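Local coordinates for pyridoxamine 5'-phosphate oxidase-related, FMN-binding protein (Mycobacterium smegmatis, PDB 6ECI) that binds flavin-adenine dinucleotide, which it probably sequesters, consistent with a role in protecting mycobacteria against hypoxic and oxidative stress, at residues 65-70 / 80-85. Residues are numbered along the deposited sequence; the frame is centred on the assembly and turned at random.
Sequences VLFEAD and VIVRGV. With FAD (flavin-adenine dinucleotide), chain C.
Leu66 lays its CD2 methyl over one face of the Arg83 guanidinium, 3.3 Å from NH1, while the ribose hydroxyl O3B of FAD sits at the edge of that group, near its plane. Ile81 sets CG1 and CD1 against one face of the adenine of FAD, CG1 3.4 Å from C2A. The Phe67 ring has Val82 CB at its edge, near its plane; Phe39 meets it edge-to-face. Leu66 and Arg83 run alongside each other, both with CG anti to the carbonyl carbon (Leu66 chi1 -79°, Arg83 -57°), and Arg83 NH1 hydrogen-bonds Ser32 O of the second subunit. These side chains come from the two faces of an antiparallel beta hairpin, strands 64-72 and 77-88, in the split-barrel sheet of the pyridoxamine 5'-phosphate oxidase family. Paired N-H···O bonds join Val65 to Gly84, Phe67 to Val82 and Ala69 to Val80; the bond from Val82 N to Phe67 O is 2.7 Å. Phe67, Ala69, Val80 and Val82 share one face, where helix 9-16 covers Phe67, Ala69 and Val80. On the other, Glu68 CG rests against Ile81 CG1 at 3.7 Å, and a bend at chi2 (-93°) turns its carboxylate aside, where OE1 salt-bridges Arg23 NE.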
loop_
_atom_site.group_PDB
_atom_site.type_symbol
_atom_site.label_atom_id
_atom_site.label_comp_id
_atom_site.label_asym_id
_atom_site.label_seq_id
_atom_site.Cartn_x
_atom_site.Cartn_y
_atom_site.Cartn_z
ATOM N N VAL B 65 -8.067 11.042 -1.571
ATOM C CA VAL B 65 -7.429 9.735 -1.540
ATOM C C VAL B 65 -6.004 9.870 -1.025
ATOM O O VAL B 65 -5.382 10.933 -1.099
ATOM C CB VAL B 65 -7.419 9.052 -2.925
ATOM C CG1 VAL B 65 -8.833 8.893 -3.462
ATOM C CG2 VAL B 65 -6.537 9.831 -3.898
ATOM N N LEU B 66 -5.497 8.762 -0.496
ATOM C CA LEU B 66 -4.081 8.593 -0.212
ATOM C C LEU B 66 -3.438 7.786 -1.330
ATOM O O LEU B 66 -4.025 6.823 -1.831
ATOM C CB LEU B 66 -3.870 7.879 1.124
ATOM C CG LEU B 66 -4.006 8.723 2.387
ATOM C CD1 LEU B 66 -3.897 7.853 3.620
ATOM C CD2 LEU B 66 -2.927 9.771 2.388
ATOM N N PHE B 67 -2.238 8.189 -1.732
ATOM C CA PHE B 67 -1.415 7.389 -2.627
ATOM C C PHE B 67 -0.082 7.110 -1.952
ATOM O O PHE B 67 0.551 8.025 -1.416
ATOM C CB PHE B 67 -1.172 8.075 -3.966
ATOM C CG PHE B 67 -0.228 7.320 -4.856
ATOM C CD1 PHE B 67 -0.678 6.243 -5.602
ATOM C CD2 PHE B 67 1.109 7.670 -4.933
ATOM C CE1 PHE B 67 0.183 5.540 -6.417
ATOM C CE2 PHE B 67 1.975 6.969 -5.746
ATOM C CZ PHE B 67 1.512 5.901 -6.490
ATOM N N GLU B 68 0.346 5.855 -1.995
ATOM C CA GLU B 68 1.605 5.472 -1.383
ATOM C C GLU B 68 2.348 4.516 -2.301
ATOM O O GLU B 68 1.744 3.732 -3.037
ATOM C CB GLU B 68 1.388 4.830 -0.007
ATOM C CG GLU B 68 2.654 4.675 0.808
ATOM C CD GLU B 68 3.304 3.321 0.622
ATOM O OE1 GLU B 68 2.681 2.444 -0.012
ATOM O OE2 GLU B 68 4.437 3.134 1.115
ATOM N N ALA B 69 3.673 4.613 -2.257
ATOM C CA ALA B 69 4.568 3.690 -2.934
ATOM C C ALA B 69 5.880 3.676 -2.161
ATOM O O ALA B 69 6.248 4.669 -1.527
ATOM C CB ALA B 69 4.791 4.084 -4.396
ATOM N N ASP B 70 6.572 2.540 -2.196
ATOM C CA ASP B 70 7.785 2.388 -1.407
ATOM C C ASP B 70 8.723 1.413 -2.107
ATOM O O ASP B 70 8.390 0.828 -3.140
ATOM C CB ASP B 70 7.460 1.927 0.019
ATOM C CG ASP B 70 6.562 0.706 0.055
ATOM O OD1 ASP B 70 6.834 -0.262 -0.683
ATOM O OD2 ASP B 70 5.590 0.703 0.840
ATOM N N VAL B 80 6.852 7.086 0.040
ATOM C CA VAL B 80 6.276 8.381 -0.303
ATOM C C VAL B 80 4.764 8.268 -0.176
ATOM O O VAL B 80 4.172 7.288 -0.643
ATOM C CB VAL B 80 6.677 8.823 -1.725
ATOM C CG1 VAL B 80 5.902 10.057 -2.149
ATOM C CG2 VAL B 80 8.170 9.087 -1.793
ATOM N N ILE B 81 4.145 9.257 0.466
ATOM C CA ILE B 81 2.696 9.322 0.616
ATOM C C ILE B 81 2.207 10.630 0.010
ATOM O O ILE B 81 2.710 11.707 0.350
ATOM C CB ILE B 81 2.265 9.211 2.090
ATOM C CG1 ILE B 81 2.749 7.894 2.695
ATOM C CG2 ILE B 81 0.754 9.304 2.209
ATOM C CD1 ILE B 81 2.474 7.774 4.175
ATOM N N VAL B 82 1.223 10.534 -0.879
ATOM C CA VAL B 82 0.623 11.689 -1.536
ATOM C C VAL B 82 -0.821 11.805 -1.068
ATOM O O VAL B 82 -1.617 10.874 -1.251
ATOM C CB VAL B 82 0.692 11.572 -3.067
ATOM C CG1 VAL B 82 -0.171 12.642 -3.723
ATOM C CG2 VAL B 82 2.129 11.672 -3.544
ATOM N N ARG B 83 -1.156 12.937 -0.456
ATOM C CA ARG B 83 -2.540 13.289 -0.168
ATOM C C ARG B 83 -3.043 14.212 -1.266
ATOM O O ARG B 83 -2.417 15.237 -1.553
ATOM C CB ARG B 83 -2.680 13.973 1.195
ATOM C CG ARG B 83 -2.153 13.162 2.361
ATOM C CD ARG B 83 -2.948 13.428 3.636
ATOM N NE ARG B 83 -2.302 12.841 4.808
ATOM C CZ ARG B 83 -2.771 11.800 5.495
ATOM N NH1 ARG B 83 -3.911 11.218 5.143
ATOM N NH2 ARG B 83 -2.099 11.346 6.543
ATOM N N GLY B 84 -4.161 13.848 -1.876
ATOM C CA GLY B 84 -4.707 14.670 -2.931
ATOM C C GLY B 84 -6.105 14.249 -3.317
ATOM O O GLY B 84 -6.780 13.521 -2.585
ATOM N N VAL B 85 -6.533 14.725 -4.484
ATOM C CA VAL B 85 -7.850 14.427 -5.029
ATOM C C VAL B 85 -7.672 13.715 -6.361
ATOM O O VAL B 85 -6.825 14.102 -7.173
ATOM C CB VAL B 85 -8.698 15.704 -5.202
ATOM C CG1 VAL B 85 -10.107 15.345 -5.644
ATOM C CG2 VAL B 85 -8.726 16.500 -3.909
HETATM P PA FAD C . 4.726 11.525 12.363
HETATM O O1A FAD C . 6.020 12.253 12.389
HETATM O O2A FAD C . 3.770 11.843 13.514
HETATM O O5B FAD C . 3.979 11.737 10.991
HETATM C C5B FAD C . 3.729 13.059 10.468
HETATM C C4B FAD C . 3.349 12.941 9.015
HETATM O O4B FAD C . 4.481 12.458 8.265
HETATM C C3B FAD C . 2.235 11.948 8.712
HETATM O O3B FAD C . 0.951 12.542 8.870
HETATM C C2B FAD C . 2.510 11.578 7.252
HETATM O O2B FAD C . 1.883 12.469 6.337
HETATM C C1B FAD C . 4.039 11.677 7.168
HETATM N N9A FAD C . 4.716 10.387 7.214
HETATM C C8A FAD C . 5.010 9.638 8.324
HETATM N N7A FAD C . 5.617 8.506 8.065
HETATM C C5A FAD C . 5.726 8.507 6.674
HETATM C C6A FAD C . 6.277 7.582 5.772
HETATM N N6A FAD C . 6.847 6.431 6.131
HETATM N N1A FAD C . 6.226 7.894 4.455
HETATM C C2A FAD C . 5.664 9.047 4.087
HETATM N N3A FAD C . 5.109 9.989 4.850
HETATM C C4A FAD C . 5.176 9.657 6.150
HETATM N N1 FAD C . 8.057 1.823 11.389
HETATM C C2 FAD C . 7.978 0.797 12.284
HETATM O O2 FAD C . 7.543 0.968 13.428
HETATM N N3 FAD C . 8.390 -0.470 11.913
HETATM C C4 FAD C . 8.897 -0.832 10.681
HETATM O O4 FAD C . 9.232 -1.997 10.467
HETATM C C4X FAD C . 8.978 0.266 9.738
HETATM N N5 FAD C . 9.447 0.017 8.547
HETATM C C5X FAD C . 9.524 1.070 7.647
HETATM C C6 FAD C . 10.024 0.823 6.370
HETATM C C7 FAD C . 10.122 1.844 5.430
HETATM C C7M FAD C . 10.666 1.541 4.059
HETATM C C8 FAD C . 9.709 3.143 5.772
HETATM C C8M FAD C . 9.805 4.270 4.781
HETATM C C9 FAD C . 9.210 3.393 7.047
HETATM C C9A FAD C . 9.116 2.369 7.982
HETATM N N10 FAD C . 8.621 2.590 9.284
HETATM C C10 FAD C . 8.533 1.559 10.185
HETATM C "C1'" FAD C . 8.159 3.921 9.696
HETATM C "C2'" FAD C . 6.643 4.067 9.612
HETATM O "O2'" FAD C . 6.181 3.655 8.326
HETATM C "C3'" FAD C . 6.258 5.528 9.842
HETATM O "O3'" FAD C . 7.165 6.362 9.134
HETATM C "C4'" FAD C . 6.246 5.945 11.312
HETATM O "O4'" FAD C . 5.492 4.999 12.071
HETATM C "C5'" FAD C . 5.689 7.338 11.507
HETATM O "O5'" FAD C . 5.815 7.705 12.896
HETATM P P FAD C . 5.990 9.208 13.328
HETATM O O1P FAD C . 7.407 9.665 12.969
HETATM O O2P FAD C . 5.583 9.401 14.738
HETATM O O3P FAD C . 4.984 9.962 12.367
#